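PDB 4AC1: endo-N-acetyl-beta-D-glucosaminidase from Hypocrea jecorina, which hydrolyses the glycosidic bond within the N,N'-diacetylchitobiose core of N-linked glycans and is responsible for deglycosylating the cellulases of this fungus. Local coordinates for residues 21-26 and 68-73; 149-154 and 183-188; 221-226 and 257-262. All blocks are in the same frame, centred on the assembly; numbering follows the deposited sequence.

Contact 1 of 3, residues 21-26 and 68-73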
ATOM      1  N   SER A  21      10.720  -0.425  15.862  1.00  6.83           N
ATOM      2  CA  SER A  21       9.529   0.261  16.310  1.00  6.94           C
ATOM      3  C   SER A  21       8.941   1.105  15.186  1.00  6.69           C
ATOM      4  O   SER A  21       9.679   1.797  14.467  1.00  6.56           O
ATOM      5  CB  SER A  21       9.846   1.166  17.498  1.00  7.11           C
ATOM      6  OG  SER A  21       8.656   1.759  17.978  1.00  7.18           O
ATOM      7  N   MET A  22       7.610   1.059  15.063  1.00  6.25           N
ATOM      8  CA  MET A  22       6.890   1.952  14.166  1.00  6.32           C
ATOM      9  C   MET A  22       6.533   3.274  14.834  1.00  6.05           C
ATOM     10  O   MET A  22       6.106   4.209  14.152  1.00  6.79           O
ATOM     11  CB  MET A  22       5.631   1.295  13.604  1.00  6.88           C
ATOM     12  CG  MET A  22       4.596   0.917  14.661  1.00  5.89           C
ATOM     13  SD  MET A  22       3.153   0.052  13.998  1.00  9.18           S
ATOM     14  CE  MET A  22       3.828  -1.568  13.588  1.00  7.99           C
ATOM     15  N   LEU A  23       6.731   3.367  16.148  1.00  6.26           N
ATOM     16  CA  LEU A  23       6.232   4.508  16.917  1.00  6.42           C
ATOM     17  C   LEU A  23       6.892   5.870  16.654  1.00  6.61           C
ATOM     18  O   LEU A  23       6.234   6.892  16.862  1.00  7.01           O
ATOM     19  CB  LEU A  23       6.181   4.208  18.426  1.00  6.50           C
ATOM     20  CG  LEU A  23       5.345   2.976  18.805  1.00  6.97           C
ATOM     21  CD1 LEU A  23       5.510   2.689  20.278  1.00  7.93           C
ATOM     22  CD2 LEU A  23       3.878   3.145  18.435  1.00  7.09           C
ATOM     23  N   PRO A  24       8.164   5.904  16.185  1.00  6.29           N
ATOM     24  CA  PRO A  24       8.711   7.233  15.876  1.00  6.91           C
ATOM     25  C   PRO A  24       7.878   8.000  14.853  1.00  7.42           C
ATOM     26  O   PRO A  24       7.903   9.221  14.835  1.00  7.02           O
ATOM     27  CB  PRO A  24      10.094   6.913  15.318  1.00  6.77           C
ATOM     28  CG  PRO A  24      10.488   5.668  16.066  1.00  6.59           C
ATOM     29  CD  PRO A  24       9.209   4.858  16.091  1.00  6.39           C
ATOM     30  N   LEU A  25       7.115   7.285  14.031  1.00  6.95           N
ATOM     31  CA  LEU A  25       6.243   7.918  13.051  1.00  7.40           C
ATOM     32  C   LEU A  25       5.132   8.755  13.672  1.00  7.38           C
ATOM     33  O   LEU A  25       4.564   9.625  12.997  1.00  7.28           O
ATOM     34  CB  LEU A  25       5.637   6.867  12.114  1.00  6.75           C
ATOM     35  CG  LEU A  25       6.625   6.276  11.116  1.00  6.84           C
ATOM     36  CD1 LEU A  25       6.044   5.031  10.489  1.00  7.66           C
ATOM     37  CD2 LEU A  25       7.002   7.309  10.040  1.00  7.05           C
ATOM     38  N   ILE A  26       4.823   8.502  14.948  1.00  7.95           N
ATOM     39  CA  ILE A  26       3.844   9.328  15.668  1.00  8.76           C
ATOM     40  C   ILE A  26       4.437  10.146  16.804  1.00  9.64           C
ATOM     41  O   ILE A  26       3.771  11.047  17.314  1.00 11.07           O
ATOM     42  CB  ILE A  26       2.607   8.520  16.203  1.00  9.05           C
ATOM     43  CG1 ILE A  26       3.043   7.419  17.181  1.00  9.07           C
ATOM     44  CG2 ILE A  26       1.768   7.987  15.039  1.00  8.83           C
ATOM     45  CD1 ILE A  26       1.930   6.858  18.058  1.00  9.72           C
ATOM     46  N   THR A  68       0.619  -1.398  17.101  1.00  6.09           N
ATOM     47  CA  THR A  68      -0.463  -0.923  16.218  1.00  5.90           C
ATOM     48  C   THR A  68      -1.619  -0.266  16.978  1.00  6.01           C
ATOM     49  O   THR A  68      -2.269   0.636  16.454  1.00  5.97           O
ATOM     50  CB  THR A  68      -1.027  -2.004  15.252  1.00  6.28           C
ATOM     51  OG1 THR A  68      -1.679  -3.036  15.998  1.00  6.71           O
ATOM     52  CG2 THR A  68       0.068  -2.599  14.349  1.00  7.63           C
ATOM     53  N   ILE A  69      -1.855  -0.707  18.217  1.00  6.23           N
ATOM     54  CA  ILE A  69      -2.903  -0.109  19.048  1.00  7.47           C
ATOM     55  C   ILE A  69      -2.591   1.366  19.307  1.00  7.30           C
ATOM     56  O   ILE A  69      -3.444   2.237  19.155  1.00  7.03           O
ATOM     57  CB  ILE A  69      -3.090  -0.867  20.392  1.00  8.01           C
ATOM     58  CG1 ILE A  69      -3.471  -2.325  20.130  1.00  8.60           C
ATOM     59  CG2 ILE A  69      -4.154  -0.188  21.268  1.00  9.20           C
ATOM     60  CD1 ILE A  69      -3.303  -3.241  21.327  1.00  9.75           C
ATOM     61  N   THR A  70      -1.335   1.631  19.651  1.00  6.97           N
ATOM     62  CA  THR A  70      -0.869   2.983  19.920  1.00  7.37           C
ATOM     63  C   THR A  70      -0.914   3.855  18.666  1.00  6.36           C
ATOM     64  O   THR A  70      -1.266   5.045  18.730  1.00  5.71           O
ATOM     65  CB  THR A  70       0.548   2.933  20.495  1.00  8.05           C
ATOM     66  OG1 THR A  70       0.544   2.028  21.607  1.00  9.65           O
ATOM     67  CG2 THR A  70       1.016   4.305  20.951  1.00  8.36           C
ATOM     68  N   MET A  71      -0.572   3.262  17.525  1.00  6.27           N
ATOM     69  CA  MET A  71      -0.664   3.974  16.256  1.00  6.47           C
ATOM     70  C   MET A  71      -2.104   4.408  15.987  1.00  5.78           C
ATOM     71  O   MET A  71      -2.369   5.547  15.617  1.00  6.29           O
ATOM     72  CB  MET A  71      -0.163   3.091  15.125  1.00  6.56           C
ATOM     73  CG  MET A  71       1.319   2.749  15.231  1.00  5.86           C
ATOM     74  SD  MET A  71       2.435   4.162  15.050  1.00  6.50           S
ATOM     75  CE  MET A  71       2.529   4.284  13.264  1.00  6.30           C
ATOM     76  N   LYS A  72      -3.037   3.481  16.193  1.00  6.14           N
ATOM     77  CA  LYS A  72      -4.452   3.799  16.023  1.00  6.74           C
ATOM     78  C   LYS A  72      -4.937   4.869  17.006  1.00  6.99           C
ATOM     79  O   LYS A  72      -5.679   5.768  16.614  1.00  7.25           O
ATOM     80  CB  LYS A  72      -5.312   2.537  16.100  1.00  7.17           C
ATOM     81  CG  LYS A  72      -5.107   1.630  14.891  1.00  7.82           C
ATOM     82  CD  LYS A  72      -6.051   0.429  14.853  1.00 10.72           C
ATOM     83  CE  LYS A  72      -5.533  -0.703  15.716  1.00 10.04           C
ATOM     84  NZ  LYS A  72      -6.318  -1.975  15.512  1.00 10.45           N
ATOM     85  N   GLN A  73      -4.481   4.814  18.258  1.00  7.49           N
ATOM     86  CA  GLN A  73      -4.802   5.873  19.220  1.00  9.03           C
ATOM     87  C   GLN A  73      -4.382   7.265  18.739  1.00  9.21           C
ATOM     88  O   GLN A  73      -5.077   8.256  18.983  1.00  9.42           O
ATOM     89  CB  GLN A  73      -4.177   5.573  20.583  1.00  9.52           C
ATOM     90  CG  GLN A  73      -4.706   6.481  21.694  1.00 13.44           C
ATOM     91  CD  GLN A  73      -4.221   6.100  23.088  1.00 17.17           C
ATOM     92  OE1 GLN A  73      -3.745   4.988  23.319  1.00 19.59           O
ATOM     93  NE2 GLN A  73      -4.350   7.035  24.030  1.00 18.45           N
TER
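M71 holds CG anti to its carbonyl carbon (chi1 -65°), and bends at chi2 and chi3 then bring SD and CE to the M22 backbone carbonyl, while M22 CG lies between its backbone N and carbonyl carbon (chi1 62°). The two methionines meet in the glycoside hydrolase family 18 (beta/alpha)8 barrel, where helix 62-73 packs against the loop and short helix 24-27 that follow the first barrel strand. M22 SD lies 3.5 Å from M71 CG, the two side chains crossing obliquely, and M22 CE reaches T68 CG2 at 4.0 Å. Methionine suits this buried seam of loop and helix, its unbranched chain bending to fit. Branched residues fill in beside it: L23 CD2 stands 3.8 Å from M71 SD, and I26 CG2 touches the same sulfur at 3.9 Å. No hydrogen bond joins 21-26 to 68-73, but E67, one residue earlier in the helix, binds M22 N and S21 OG, which also caps the coming turn by accepting from L23 N. T68 turns its hydroxyl to W65 O, leaving its methyl for M22, while M71 rests on V78 of strand 77-83. At the outer margin I26 CD1 approaches T70 CG2 at 4.0 Å.

Contact 2 of 3, residues 149-154 and 183-188. With ZN (zinc ion), chain M.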
ATOM      1  N   ASP A 149     -16.852   1.249   5.170  1.00  7.18           N
ATOM      2  CA  ASP A 149     -15.799   2.081   5.765  1.00  7.79           C
ATOM      3  C   ASP A 149     -14.476   1.332   5.940  1.00  7.29           C
ATOM      4  O   ASP A 149     -13.476   1.957   6.287  1.00  8.46           O
ATOM      5  CB  ASP A 149     -16.263   2.715   7.085  1.00  8.65           C
ATOM      6  CG  ASP A 149     -17.335   3.775   6.885  1.00 11.04           C
ATOM      7  OD1 ASP A 149     -16.988   4.951   6.664  1.00 17.32           O
ATOM      8  OD2 ASP A 149     -18.528   3.434   6.973  1.00 14.08           O
ATOM      9  N   PHE A 150     -14.463   0.020   5.700  1.00  6.93           N
ATOM     10  CA  PHE A 150     -13.211  -0.750   5.587  1.00  6.26           C
ATOM     11  C   PHE A 150     -12.422  -0.234   4.384  1.00  6.60           C
ATOM     12  O   PHE A 150     -13.004   0.047   3.343  1.00  8.10           O
ATOM     13  CB  PHE A 150     -13.534  -2.222   5.404  1.00  6.63           C
ATOM     14  CG  PHE A 150     -12.337  -3.130   5.492  1.00  5.58           C
ATOM     15  CD1 PHE A 150     -11.720  -3.372   6.719  1.00  6.63           C
ATOM     16  CD2 PHE A 150     -11.847  -3.773   4.360  1.00  6.08           C
ATOM     17  CE1 PHE A 150     -10.619  -4.217   6.812  1.00  7.22           C
ATOM     18  CE2 PHE A 150     -10.736  -4.627   4.448  1.00  7.02           C
ATOM     19  CZ  PHE A 150     -10.122  -4.840   5.672  1.00  7.06           C
ATOM     20  N   LEU A 151     -11.113  -0.062   4.535  1.00  6.33           N
ATOM     21  CA  LEU A 151     -10.307   0.487   3.444  1.00  5.95           C
ATOM     22  C   LEU A 151      -9.859  -0.611   2.500  1.00  5.20           C
ATOM     23  O   LEU A 151      -9.312  -1.612   2.933  1.00  5.86           O
ATOM     24  CB  LEU A 151      -9.102   1.274   3.974  1.00  6.31           C
ATOM     25  CG  LEU A 151      -9.493   2.507   4.795  1.00  7.02           C
ATOM     26  CD1 LEU A 151      -8.253   3.144   5.388  1.00  7.68           C
ATOM     27  CD2 LEU A 151     -10.299   3.528   3.973  1.00  8.16           C
ATOM     28  N   ILE A 152     -10.133  -0.444   1.213  1.00  4.58           N
ATOM     29  CA  ILE A 152      -9.678  -1.391   0.201  1.00  4.41           C
ATOM     30  C   ILE A 152      -8.878  -0.617  -0.828  1.00  3.50           C
ATOM     31  O   ILE A 152      -9.388   0.311  -1.451  1.00  4.70           O
ATOM     32  CB  ILE A 152     -10.845  -2.148  -0.476  1.00  4.38           C
ATOM     33  CG1 ILE A 152     -11.662  -2.925   0.574  1.00  6.28           C
ATOM     34  CG2 ILE A 152     -10.322  -3.118  -1.544  1.00  6.09           C
ATOM     35  CD1 ILE A 152     -12.891  -3.655   0.039  1.00  8.00           C
ATOM     36  N   THR A 153      -7.616  -1.008  -1.001  1.00  3.75           N
ATOM     37  CA  THR A 153      -6.754  -0.339  -1.960  1.00  3.84           C
ATOM     38  C   THR A 153      -6.050  -1.365  -2.843  1.00  3.77           C
ATOM     39  O   THR A 153      -6.058  -2.562  -2.550  1.00  3.84           O
ATOM     40  CB  THR A 153      -5.732   0.584  -1.249  1.00  3.73           C
ATOM     41  OG1 THR A 153      -4.865  -0.203  -0.428  1.00  4.40           O
ATOM     42  CG2 THR A 153      -6.433   1.578  -0.359  1.00  4.38           C
ATOM     43  N   LEU A 154      -5.477  -0.892  -3.948  1.00  4.39           N
ATOM     44  CA  LEU A 154      -4.598  -1.715  -4.771  1.00  4.37           C
ATOM     45  C   LEU A 154      -3.323  -0.937  -5.013  1.00  3.67           C
ATOM     46  O   LEU A 154      -3.278   0.266  -4.760  1.00  3.96           O
ATOM     47  CB  LEU A 154      -5.268  -2.125  -6.082  1.00  5.18           C
ATOM     48  CG  LEU A 154      -6.473  -3.051  -5.922  1.00  5.72           C
ATOM     49  CD1 LEU A 154      -7.794  -2.258  -5.843  1.00  6.75           C
ATOM     50  CD2 LEU A 154      -6.491  -4.103  -7.012  1.00  5.76           C
ATOM     51  N   ILE A 183     -13.293   0.852  -4.053  1.00  6.11           N
ATOM     52  CA  ILE A 183     -11.841   0.995  -3.931  1.00  5.93           C
ATOM     53  C   ILE A 183     -11.567   2.408  -3.457  1.00  5.49           C
ATOM     54  O   ILE A 183     -11.995   3.372  -4.084  1.00  6.73           O
ATOM     55  CB  ILE A 183     -11.139   0.715  -5.283  1.00  5.72           C
ATOM     56  CG1 ILE A 183     -11.309  -0.756  -5.683  1.00  6.64           C
ATOM     57  CG2 ILE A 183      -9.666   1.116  -5.210  1.00  5.92           C
ATOM     58  CD1 ILE A 183     -11.048  -1.029  -7.151  1.00  6.56           C
ATOM     59  N   ASP A 184     -10.854   2.528  -2.348  1.00  4.71           N
ATOM     60  CA  ASP A 184     -10.616   3.848  -1.762  1.00  5.13           C
ATOM     61  C   ASP A 184      -9.533   4.645  -2.477  1.00  4.48           C
ATOM     62  O   ASP A 184      -9.689   5.848  -2.665  1.00  5.78           O
ATOM     63  CB  ASP A 184     -10.382   3.750  -0.251  1.00  5.89           C
ATOM     64  CG  ASP A 184     -11.579   3.200   0.454  1.00  5.72           C
ATOM     65  OD1 ASP A 184     -12.566   3.953   0.621  1.00  9.78           O
ATOM     66  OD2 ASP A 184     -11.608   1.999   0.772  1.00  6.67           O
ATOM     67  N   TRP A 185      -8.445   3.974  -2.866  1.00  4.38           N
ATOM     68  CA  TRP A 185      -7.397   4.617  -3.661  1.00  3.87           C
ATOM     69  C   TRP A 185      -6.434   3.588  -4.233  1.00  3.84           C
ATOM     70  O   TRP A 185      -6.497   2.393  -3.892  1.00  3.84           O
ATOM     71  CB  TRP A 185      -6.635   5.708  -2.872  1.00  4.07           C
ATOM     72  CG  TRP A 185      -5.667   5.201  -1.842  1.00  3.83           C
ATOM     73  CD1 TRP A 185      -4.363   4.846  -2.051  1.00  4.41           C
ATOM     74  CD2 TRP A 185      -5.917   5.005  -0.440  1.00  4.71           C
ATOM     75  NE1 TRP A 185      -3.785   4.434  -0.882  1.00  4.59           N
ATOM     76  CE2 TRP A 185      -4.711   4.534   0.126  1.00  4.13           C
ATOM     77  CE3 TRP A 185      -7.038   5.174   0.391  1.00  4.58           C
ATOM     78  CZ2 TRP A 185      -4.595   4.206   1.476  1.00  4.86           C
ATOM     79  CZ3 TRP A 185      -6.915   4.867   1.736  1.00  6.03           C
ATOM     80  CH2 TRP A 185      -5.699   4.383   2.265  1.00  5.17           C
ATOM     81  N   TYR A 186      -5.560   4.081  -5.109  1.00  3.57           N
ATOM     82  CA  TYR A 186      -4.526   3.295  -5.756  1.00  3.80           C
ATOM     83  C   TYR A 186      -3.155   3.772  -5.283  1.00  3.46           C
ATOM     84  O   TYR A 186      -2.788   4.942  -5.481  1.00  4.26           O
ATOM     85  CB  TYR A 186      -4.649   3.425  -7.280  1.00  4.19           C
ATOM     86  CG  TYR A 186      -5.995   2.987  -7.829  1.00  4.30           C
ATOM     87  CD1 TYR A 186      -6.247   1.642  -8.096  1.00  5.58           C
ATOM     88  CD2 TYR A 186      -7.012   3.918  -8.087  1.00  5.45           C
ATOM     89  CE1 TYR A 186      -7.471   1.227  -8.577  1.00  6.59           C
ATOM     90  CE2 TYR A 186      -8.256   3.501  -8.582  1.00  5.72           C
ATOM     91  CZ  TYR A 186      -8.463   2.158  -8.835  1.00  6.50           C
ATOM     92  OH  TYR A 186      -9.695   1.760  -9.318  1.00  8.53           O
ATOM     93  N   ASN A 187      -2.426   2.871  -4.629  1.00  3.44           N
ATOM     94  CA  ASN A 187      -1.047   3.103  -4.206  1.00  3.73           C
ATOM     95  C   ASN A 187      -0.179   2.931  -5.435  1.00  4.06           C
ATOM     96  O   ASN A 187       0.292   1.833  -5.740  1.00  4.51           O
ATOM     97  CB  ASN A 187      -0.668   2.081  -3.137  1.00  4.38           C
ATOM     98  CG  ASN A 187      -1.387   2.324  -1.838  1.00  3.72           C
ATOM     99  OD1 ASN A 187      -1.224   3.381  -1.221  1.00  5.09           O
ATOM    100  ND2 ASN A 187      -2.209   1.354  -1.424  1.00  5.49           N
ATOM    101  N   THR A 188      -0.001   4.022  -6.168  1.00  3.86           N
ATOM    102  CA  THR A 188       0.463   3.905  -7.547  1.00  4.60           C
ATOM    103  C   THR A 188       1.988   3.927  -7.598  1.00  3.80           C
ATOM    104  O   THR A 188       2.625   4.859  -7.099  1.00  4.45           O
ATOM    105  CB  THR A 188      -0.195   4.980  -8.435  1.00  3.69           C
ATOM    106  OG1 THR A 188      -1.621   4.883  -8.323  1.00  5.05           O
ATOM    107  CG2 THR A 188       0.140   4.783  -9.895  1.00  5.50           C
TER
HETATM  108 ZN    ZN M1297     -19.219   5.528   6.388  0.75  7.58          ZN
HETATM  109  O   HOH W   1     -18.482   7.573   6.687  1.00 15.31           O
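T153 CG2 sits over the centre of the W185 six-membered ring, 3.4 Å from its centroid and 12° off the ring normal, a CH-pi contact between neighbouring parallel strands of the (beta/alpha)8 barrel. Strands 151-154 and 185-189, joined through helix 172-179, form a beta-alpha-beta unit. W185 CG stands between backbone N and carbonyl carbon (chi1 74°). The indole and T153 lie side by side, pointing the same way, and the beta-branched threonine can cover the ring with its methyl while its hydroxyl binds D123. L151 CD1 meets the ring edge at CH2. On the sheet's other face L154 CD1 packs 3.7 Å from I183 CD1, and both residues touch I139 of helix 132-146. W185 also packs on R4 and I6 of strand 4-9. Its NE1 donates to N187 OD1 at 2.8 Å, the oxygen near the ring plane but the donor well above the amide carbonyl plane. An alanine at W185 would probably leave T153 CG2 facing a gap and N187 OD1 without its indole donor, setting that amide freer to turn. The backbone bonds include N187 N to L154 O at 2.7 Å, whereas W185 N, buried here, has no partner in the model. Nearer the strand starts, D184 N donates to I152 O at 2.8 Å, and the aspartate answers through OD2, whose anti lone pair accepts I152 N at 2.9 Å and 168°. That OD2 also forms a salt bridge with R143, which would probably stabilise its negative charge. At the exposed start of 149-154, a water and one atom from elsewhere in the structure help hold a zinc ion that D149 grips with OD1 and OD2, each 2.3 Å from the metal.

Contact 3 of 3, residues 221-226 and 257-262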
ATOM      1  N   LEU A 221       9.798   5.086  -3.927  1.00  4.74           N
ATOM      2  CA  LEU A 221      10.848   4.402  -3.189  1.00  4.87           C
ATOM      3  C   LEU A 221      11.448   5.368  -2.161  1.00  4.04           C
ATOM      4  O   LEU A 221      11.690   6.537  -2.463  1.00  4.50           O
ATOM      5  CB  LEU A 221      11.947   3.902  -4.136  1.00  4.65           C
ATOM      6  CG  LEU A 221      11.564   2.800  -5.122  1.00  5.39           C
ATOM      7  CD1 LEU A 221      12.752   2.484  -6.019  1.00  6.76           C
ATOM      8  CD2 LEU A 221      11.099   1.538  -4.413  1.00  7.30           C
ATOM      9  N   THR A 222      11.687   4.882  -0.953  1.00  5.16           N
ATOM     10  CA  THR A 222      12.284   5.715   0.087  1.00  5.80           C
ATOM     11  C   THR A 222      13.813   5.722   0.027  1.00  6.13           C
ATOM     12  O   THR A 222      14.464   6.547   0.678  1.00  5.71           O
ATOM     13  CB  THR A 222      11.847   5.277   1.484  1.00  5.68           C
ATOM     14  OG1 THR A 222      12.269   3.928   1.701  1.00  6.11           O
ATOM     15  CG2 THR A 222      10.324   5.400   1.649  1.00  5.53           C
ATOM     16  N   THR A 223      14.372   4.792  -0.749  1.00  6.19           N
ATOM     17  CA  THR A 223      15.829   4.689  -0.938  1.00  7.42           C
ATOM     18  C   THR A 223      16.087   4.372  -2.405  1.00  7.90           C
ATOM     19  O   THR A 223      15.180   3.924  -3.099  1.00  7.78           O
ATOM     20  CB  THR A 223      16.460   3.524  -0.139  1.00  7.57           C
ATOM     21  OG1 THR A 223      16.104   2.284  -0.760  1.00  8.36           O
ATOM     22  CG2 THR A 223      16.022   3.519   1.317  1.00  7.62           C
ATOM     23  N   PRO A 224      17.342   4.575  -2.876  1.00  8.85           N
ATOM     24  CA  PRO A 224      17.705   4.223  -4.250  1.00 10.16           C
ATOM     25  C   PRO A 224      18.081   2.738  -4.421  1.00 11.66           C
ATOM     26  O   PRO A 224      18.720   2.363  -5.423  1.00 11.63           O
ATOM     27  CB  PRO A 224      18.892   5.156  -4.556  1.00  9.91           C
ATOM     28  CG  PRO A 224      19.310   5.749  -3.279  1.00 10.98           C
ATOM     29  CD  PRO A 224      18.456   5.229  -2.166  1.00  9.44           C
ATOM     30  N   GLU A 225      17.691   1.897  -3.460  1.00 12.92           N
ATOM     31  CA  GLU A 225      17.834   0.440  -3.592  1.00 14.30           C
ATOM     32  C   GLU A 225      16.726  -0.102  -4.485  1.00 14.09           C
ATOM     33  O   GLU A 225      15.793  -0.805  -4.041  1.00 15.44           O
ATOM     34  CB  GLU A 225      17.812  -0.245  -2.230  1.00 14.30           C
ATOM     35  CG  GLU A 225      18.981   0.106  -1.329  1.00 16.74           C
ATOM     36  CD  GLU A 225      19.136  -0.873  -0.184  1.00 19.91           C
ATOM     37  OE1 GLU A 225      18.227  -1.708   0.023  1.00 21.79           O
ATOM     38  OE2 GLU A 225      20.172  -0.818   0.508  1.00 21.76           O
ATOM     39  N   GLY A 226      16.850   0.224  -5.759  1.00 14.34           N
ATOM     40  CA  GLY A 226      15.854  -0.100  -6.740  1.00 13.73           C
ATOM     41  C   GLY A 226      16.031   0.813  -7.921  1.00 13.59           C
ATOM     42  O   GLY A 226      17.058   1.500  -8.060  1.00 13.62           O
ATOM     43  N   TYR A 257       9.530   1.548   5.137  1.00  5.40           N
ATOM     44  CA  TYR A 257       9.915   2.379   6.274  1.00  5.60           C
ATOM     45  C   TYR A 257      11.384   2.344   6.708  1.00  5.63           C
ATOM     46  O   TYR A 257      12.051   3.388   6.748  1.00  5.32           O
ATOM     47  CB  TYR A 257       9.044   2.070   7.491  1.00  5.72           C
ATOM     48  CG  TYR A 257       9.441   2.814   8.753  1.00  6.01           C
ATOM     49  CD1 TYR A 257       9.408   4.214   8.813  1.00  5.55           C
ATOM     50  CD2 TYR A 257       9.843   2.117   9.891  1.00  6.12           C
ATOM     51  CE1 TYR A 257       9.753   4.890   9.983  1.00  5.65           C
ATOM     52  CE2 TYR A 257      10.203   2.791  11.069  1.00  6.24           C
ATOM     53  CZ  TYR A 257      10.147   4.176  11.105  1.00  5.69           C
ATOM     54  OH  TYR A 257      10.480   4.871  12.252  1.00  6.72           O
ATOM     55  N   PHE A 258      11.866   1.153   7.059  1.00  6.63           N
ATOM     56  CA  PHE A 258      12.973   1.010   8.026  1.00  7.05           C
ATOM     57  C   PHE A 258      14.309   1.661   7.675  1.00  6.98           C
ATOM     58  O   PHE A 258      15.101   1.943   8.568  1.00  7.04           O
ATOM     59  CB  PHE A 258      13.219  -0.465   8.373  1.00  7.38           C
ATOM     60  CG  PHE A 258      14.139  -1.160   7.418  1.00  8.27           C
ATOM     61  CD1 PHE A 258      13.735  -1.428   6.111  1.00  7.89           C
ATOM     62  CD2 PHE A 258      15.426  -1.530   7.823  1.00 10.03           C
ATOM     63  CE1 PHE A 258      14.584  -2.064   5.230  1.00  9.85           C
ATOM     64  CE2 PHE A 258      16.289  -2.163   6.946  1.00 11.45           C
ATOM     65  CZ  PHE A 258      15.874  -2.432   5.654  1.00  9.75           C
ATOM     66  N   ASN A 259      14.563   1.874   6.389  1.00  6.31           N
ATOM     67  CA  ASN A 259      15.857   2.387   5.932  1.00  7.28           C
ATOM     68  C   ASN A 259      15.715   3.659   5.123  1.00  7.27           C
ATOM     69  O   ASN A 259      16.648   4.079   4.436  1.00  7.19           O
ATOM     70  CB  ASN A 259      16.600   1.316   5.106  1.00  7.44           C
ATOM     71  CG  ASN A 259      15.836   0.900   3.847  1.00  8.93           C
ATOM     72  OD1 ASN A 259      14.696   1.299   3.639  1.00  7.80           O
ATOM     73  ND2 ASN A 259      16.467   0.100   3.006  1.00  9.47           N
ATOM     74  N   SER A 260      14.550   4.293   5.221  1.00  6.37           N
ATOM     75  CA  SER A 260      14.253   5.471   4.414  1.00  5.88           C
ATOM     76  C   SER A 260      15.324   6.543   4.479  1.00  6.12           C
ATOM     77  O   SER A 260      15.749   6.934   5.560  1.00  5.97           O
ATOM     78  CB  SER A 260      12.959   6.097   4.885  1.00  5.85           C
ATOM     79  OG  SER A 260      11.862   5.230   4.711  1.00  4.77           O
ATOM     80  N   LEU A 261      15.717   7.053   3.316  1.00  5.98           N
ATOM     81  CA  LEU A 261      16.504   8.290   3.263  1.00  7.41           C
ATOM     82  C   LEU A 261      15.621   9.461   3.685  1.00  7.86           C
ATOM     83  O   LEU A 261      14.409   9.388   3.486  1.00  7.94           O
ATOM     84  CB  LEU A 261      17.066   8.519   1.856  1.00  7.47           C
ATOM     85  CG  LEU A 261      18.156   7.537   1.432  1.00  8.11           C
ATOM     86  CD1 LEU A 261      18.657   7.875   0.029  1.00  8.80           C
ATOM     87  CD2 LEU A 261      19.323   7.513   2.412  1.00 10.73           C
ATOM     88  N   PRO A 262      16.211  10.547   4.231  1.00  7.85           N
ATOM     89  CA  PRO A 262      17.648  10.813   4.396  1.00  8.56           C
ATOM     90  C   PRO A 262      18.278  10.210   5.649  1.00  8.79           C
ATOM     91  O   PRO A 262      19.502  10.097   5.721  1.00  9.38           O
ATOM     92  CB  PRO A 262      17.691  12.341   4.500  1.00  9.34           C
ATOM     93  CG  PRO A 262      16.409  12.695   5.168  1.00  8.82           C
ATOM     94  CD  PRO A 262      15.406  11.744   4.556  1.00  8.03           C
TER
HETATM   95  O   HOH W   2      15.891  -0.464   0.361  1.00 27.21           O
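T223 CG2 presses against the N259 backbone O at 3.2 Å and also faces the N259 side-chain amide. Beside it a backbone hydrogen bond runs from L261 N to T222 O, 3.0 Å long. P224 CD and L261 CD1 come within 3.4 Å, tight for two carbons. On the other flank S260 OG approaches T222 CB at 3.2 Å. A water completes this shell, donating to E225 OE1 at 2.7 Å, accepting from N259 ND2 at 2.8 Å and bonding T223 OG1 at 3.0 Å. Threonine suits position T223 because its OG1, between backbone N and carbonyl carbon (chi1 73°), also accepts from E225 N in an ST turn, while the methyl is left for N259. These loops follow the last two strands of the (beta/alpha)8 barrel, at the C-terminal end where such barrels carry their active sites. A type I turn from Y257 to S260 sets N259 in position; T222 OG1 bonds to E256 O, and S260 OG lies among the E256 and Y257 carbonyls. The loops are thus joined by a mixture of polar bonds and small apolar contacts, and the water bridges E225 OE1 and N259 ND2, too far apart for a direct bond.

Along the chain the three contacts follow in series, and all belong to one (beta/alpha)8 barrel. Contact 1 lies on its outer layer, between the loop after strand 4-9 and helix 62-73; contact 2 is in the wall itself; contact 3 joins loops after strands 216-221 and 251-255. Their centres are 20 to 23 Å apart. Contacts 1 and 3 touch nevertheless: Y257 packs its ring on L25 and the S21 carbonyl and its hydroxyl on P24, tying the first and last strand-following loops where the barrel closes. Contact 2 touches neither, although W185 and N187 reach strand 4-9. First, middle and last parts of the chain are thus placed around one closed sheet.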